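Local coordinates for DUF1425 domain-containing protein (Shewanella loihica, PDB 3O0L) that is of unknown function but belongs to the DUF1425 family, carries a predicted lipoprotein-type signal and folds as a beta-sandwich of antiparallel sheets, at residues F60-I65 and V90-P95. Residues are numbered along the deposited sequence; the frame is centred on the assembly and turned at random.
Sequences FTWYDI and VTALSP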
loop_
_atom_site.group_PDB
_atom_site.type_symbol
_atom_site.label_atom_id
_atom_site.label_comp_id
_atom_site.label_asym_id
_atom_site.label_seq_id
_atom_site.Cartn_x
_atom_site.Cartn_y
_atom_site.Cartn_z
ATOM N N PHE A 60 -10.069 -11.348 -1.540
ATOM C CA PHE A 60 -10.447 -10.343 -2.524
ATOM C C PHE A 60 -11.856 -9.877 -2.259
ATOM O O PHE A 60 -12.687 -10.646 -1.772
ATOM C CB PHE A 60 -10.438 -10.914 -3.945
ATOM C CG PHE A 60 -9.074 -11.268 -4.483
ATOM C CD1 PHE A 60 -8.309 -10.322 -5.151
ATOM C CD2 PHE A 60 -8.589 -12.544 -4.383
ATOM C CE1 PHE A 60 -7.099 -10.637 -5.655
ATOM C CE2 PHE A 60 -7.349 -12.866 -4.901
ATOM C CZ PHE A 60 -6.604 -11.917 -5.543
ATOM N N THR A 61 -12.134 -8.641 -2.653
ATOM C CA THR A 61 -13.495 -8.114 -2.711
ATOM C C THR A 61 -13.698 -7.572 -4.130
ATOM O O THR A 61 -12.728 -7.226 -4.837
ATOM C CB THR A 61 -13.738 -7.001 -1.696
ATOM O OG1 THR A 61 -12.767 -5.989 -1.903
ATOM C CG2 THR A 61 -13.548 -7.515 -0.246
ATOM N N TRP A 62 -14.950 -7.510 -4.544
ATOM C CA TRP A 62 -15.288 -7.182 -5.903
ATOM C C TRP A 62 -16.266 -6.004 -5.936
ATOM O O TRP A 62 -17.156 -5.888 -5.087
ATOM C CB TRP A 62 -15.951 -8.392 -6.513
ATOM C CG TRP A 62 -15.037 -9.528 -6.673
ATOM C CD1 TRP A 62 -14.798 -10.522 -5.791
ATOM C CD2 TRP A 62 -14.194 -9.777 -7.794
ATOM N NE1 TRP A 62 -13.861 -11.403 -6.292
ATOM C CE2 TRP A 62 -13.496 -10.979 -7.537
ATOM C CE3 TRP A 62 -14.004 -9.137 -9.024
ATOM C CZ2 TRP A 62 -12.585 -11.524 -8.450
ATOM C CZ3 TRP A 62 -13.085 -9.674 -9.922
ATOM C CH2 TRP A 62 -12.398 -10.852 -9.624
ATOM N N TYR A 63 -16.120 -5.162 -6.957
ATOM C CA TYR A 63 -16.949 -3.973 -7.141
ATOM C C TYR A 63 -17.472 -3.868 -8.562
ATOM O O TYR A 63 -16.833 -4.300 -9.518
ATOM C CB TYR A 63 -16.141 -2.708 -6.804
ATOM C CG TYR A 63 -15.532 -2.791 -5.449
ATOM C CD1 TYR A 63 -16.237 -2.386 -4.313
ATOM C CD2 TYR A 63 -14.276 -3.340 -5.279
ATOM C CE1 TYR A 63 -15.675 -2.501 -3.049
ATOM C CE2 TYR A 63 -13.718 -3.453 -4.030
ATOM C CZ TYR A 63 -14.411 -3.041 -2.925
ATOM O OH TYR A 63 -13.818 -3.193 -1.705
ATOM N N ASP A 64 -18.639 -3.270 -8.681
ATOM C CA ASP A 64 -19.292 -3.067 -9.969
ATOM C C ASP A 64 -18.934 -1.666 -10.457
ATOM O O ASP A 64 -18.125 -0.984 -9.821
ATOM C CB ASP A 64 -20.817 -3.261 -9.849
ATOM C CG ASP A 64 -21.530 -2.147 -9.062
ATOM O OD1 ASP A 64 -20.913 -1.116 -8.705
ATOM O OD2 ASP A 64 -22.739 -2.331 -8.801
ATOM N N ILE A 65 -19.521 -1.262 -11.577
ATOM C CA ILE A 65 -19.182 0.032 -12.208
ATOM C C ILE A 65 -19.539 1.222 -11.329
ATOM O O ILE A 65 -18.859 2.226 -11.397
ATOM C CB ILE A 65 -19.831 0.166 -13.618
ATOM C CG1 ILE A 65 -19.169 1.285 -14.444
ATOM C CG2 ILE A 65 -21.327 0.375 -13.499
ATOM C CD1 ILE A 65 -17.644 1.161 -14.575
ATOM N N VAL A 90 -1.993 -15.450 -5.844
ATOM C CA VAL A 90 -3.365 -15.785 -5.413
ATOM C C VAL A 90 -4.351 -15.349 -6.490
ATOM O O VAL A 90 -4.129 -14.387 -7.250
ATOM C CB VAL A 90 -3.701 -15.149 -4.055
ATOM C CG1 VAL A 90 -2.840 -15.765 -2.975
ATOM C CG2 VAL A 90 -3.564 -13.653 -4.123
ATOM N N THR A 91 -5.442 -16.108 -6.622
ATOM C CA THR A 91 -6.383 -15.814 -7.652
ATOM C C THR A 91 -7.821 -16.063 -7.188
ATOM O O THR A 91 -8.043 -16.750 -6.204
ATOM C CB THR A 91 -6.072 -16.660 -8.898
ATOM O OG1 THR A 91 -6.831 -16.139 -10.004
ATOM C CG2 THR A 91 -6.389 -18.144 -8.639
ATOM N N ALA A 92 -8.766 -15.394 -7.838
ATOM C CA ALA A 92 -10.211 -15.584 -7.563
ATOM C C ALA A 92 -10.995 -15.255 -8.814
ATOM O O ALA A 92 -10.740 -14.274 -9.484
ATOM C CB ALA A 92 -10.693 -14.697 -6.425
ATOM N N LEU A 93 -11.989 -16.089 -9.100
ATOM C CA LEU A 93 -12.921 -15.822 -10.172
ATOM C C LEU A 93 -13.973 -14.861 -9.651
ATOM O O LEU A 93 -14.427 -14.990 -8.504
ATOM C CB LEU A 93 -13.554 -17.144 -10.587
ATOM C CG LEU A 93 -14.421 -17.167 -11.813
ATOM C CD1 LEU A 93 -13.641 -16.718 -13.039
ATOM C CD2 LEU A 93 -14.998 -18.622 -11.920
ATOM N N SER A 94 -14.339 -13.879 -10.460
ATOM C CA SER A 94 -15.437 -12.955 -10.134
ATOM C C SER A 94 -16.745 -13.720 -9.840
ATOM O O SER A 94 -17.031 -14.743 -10.468
ATOM C CB SER A 94 -15.686 -11.983 -11.281
ATOM O OG SER A 94 -16.959 -11.367 -11.152
ATOM N N PRO A 95 -17.547 -13.242 -8.868
ATOM C CA PRO A 95 -18.758 -13.939 -8.525
ATOM C C PRO A 95 -19.909 -13.645 -9.463
ATOM O O PRO A 95 -20.803 -14.424 -9.530
ATOM C CB PRO A 95 -19.059 -13.460 -7.099
ATOM C CG PRO A 95 -18.515 -12.111 -7.052
ATOM C CD PRO A 95 -17.310 -12.094 -7.970
#
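Trp62 lies with one face of its indole against the loop that follows strand 87-93. Both halves of the ring system are used: Pro95 CD sits over the five-membered ring, 3.6 Å from its centroid and only 9° off the normal, and Ser94 CA sits 3.7 Å from the centroid of the six-membered ring, so two CH-pi contacts share the same face. At the ring's edge, in its plane, the carbonyl Ala92 O approaches Trp62 CZ2 to 3.5 Å. One step back along both strands, Phe60 meets the smaller side chains: its CD2 touches Ala92 CB at 3.6 Å, while CZ reaches Val90 CG2 at 3.8 Å, Phe60 and Val90 crossing obliquely. No hydrogen bond links the segments; van der Waals and CH-pi contacts carry most of it, with one carbonyl oxygen at the indole edge. An alanine in place of Trp62 would remove the indole and both CH-pi contacts, and would probably loosen the packing of the Ser94-Pro95 loop.

Both aromatics hold the same rotamer, CG anti to the carbonyl carbon and beside the backbone N, and strand alternation sends them to one side, while Thr61 and Tyr63 face the other way and Thr61 OG1 donates a hydrogen bond to Tyr63 OH, 3.0 Å away. Behind them, backbone hydrogen bonding between Thr61 and Glu103 ties strand 54-63 to strand 101-109. On the far side, Val90 pairs with Gly44, and Ala42 of the neighbouring strand 40-48 touches both Phe60 and Trp62. The strand axes approach to 8.8 Å and cross at -39°, without pairing: this is face-to-face packing of two antiparallel sheets, as in a beta-sandwich, here at the end of its apolar interior and consistent with the E-set clan.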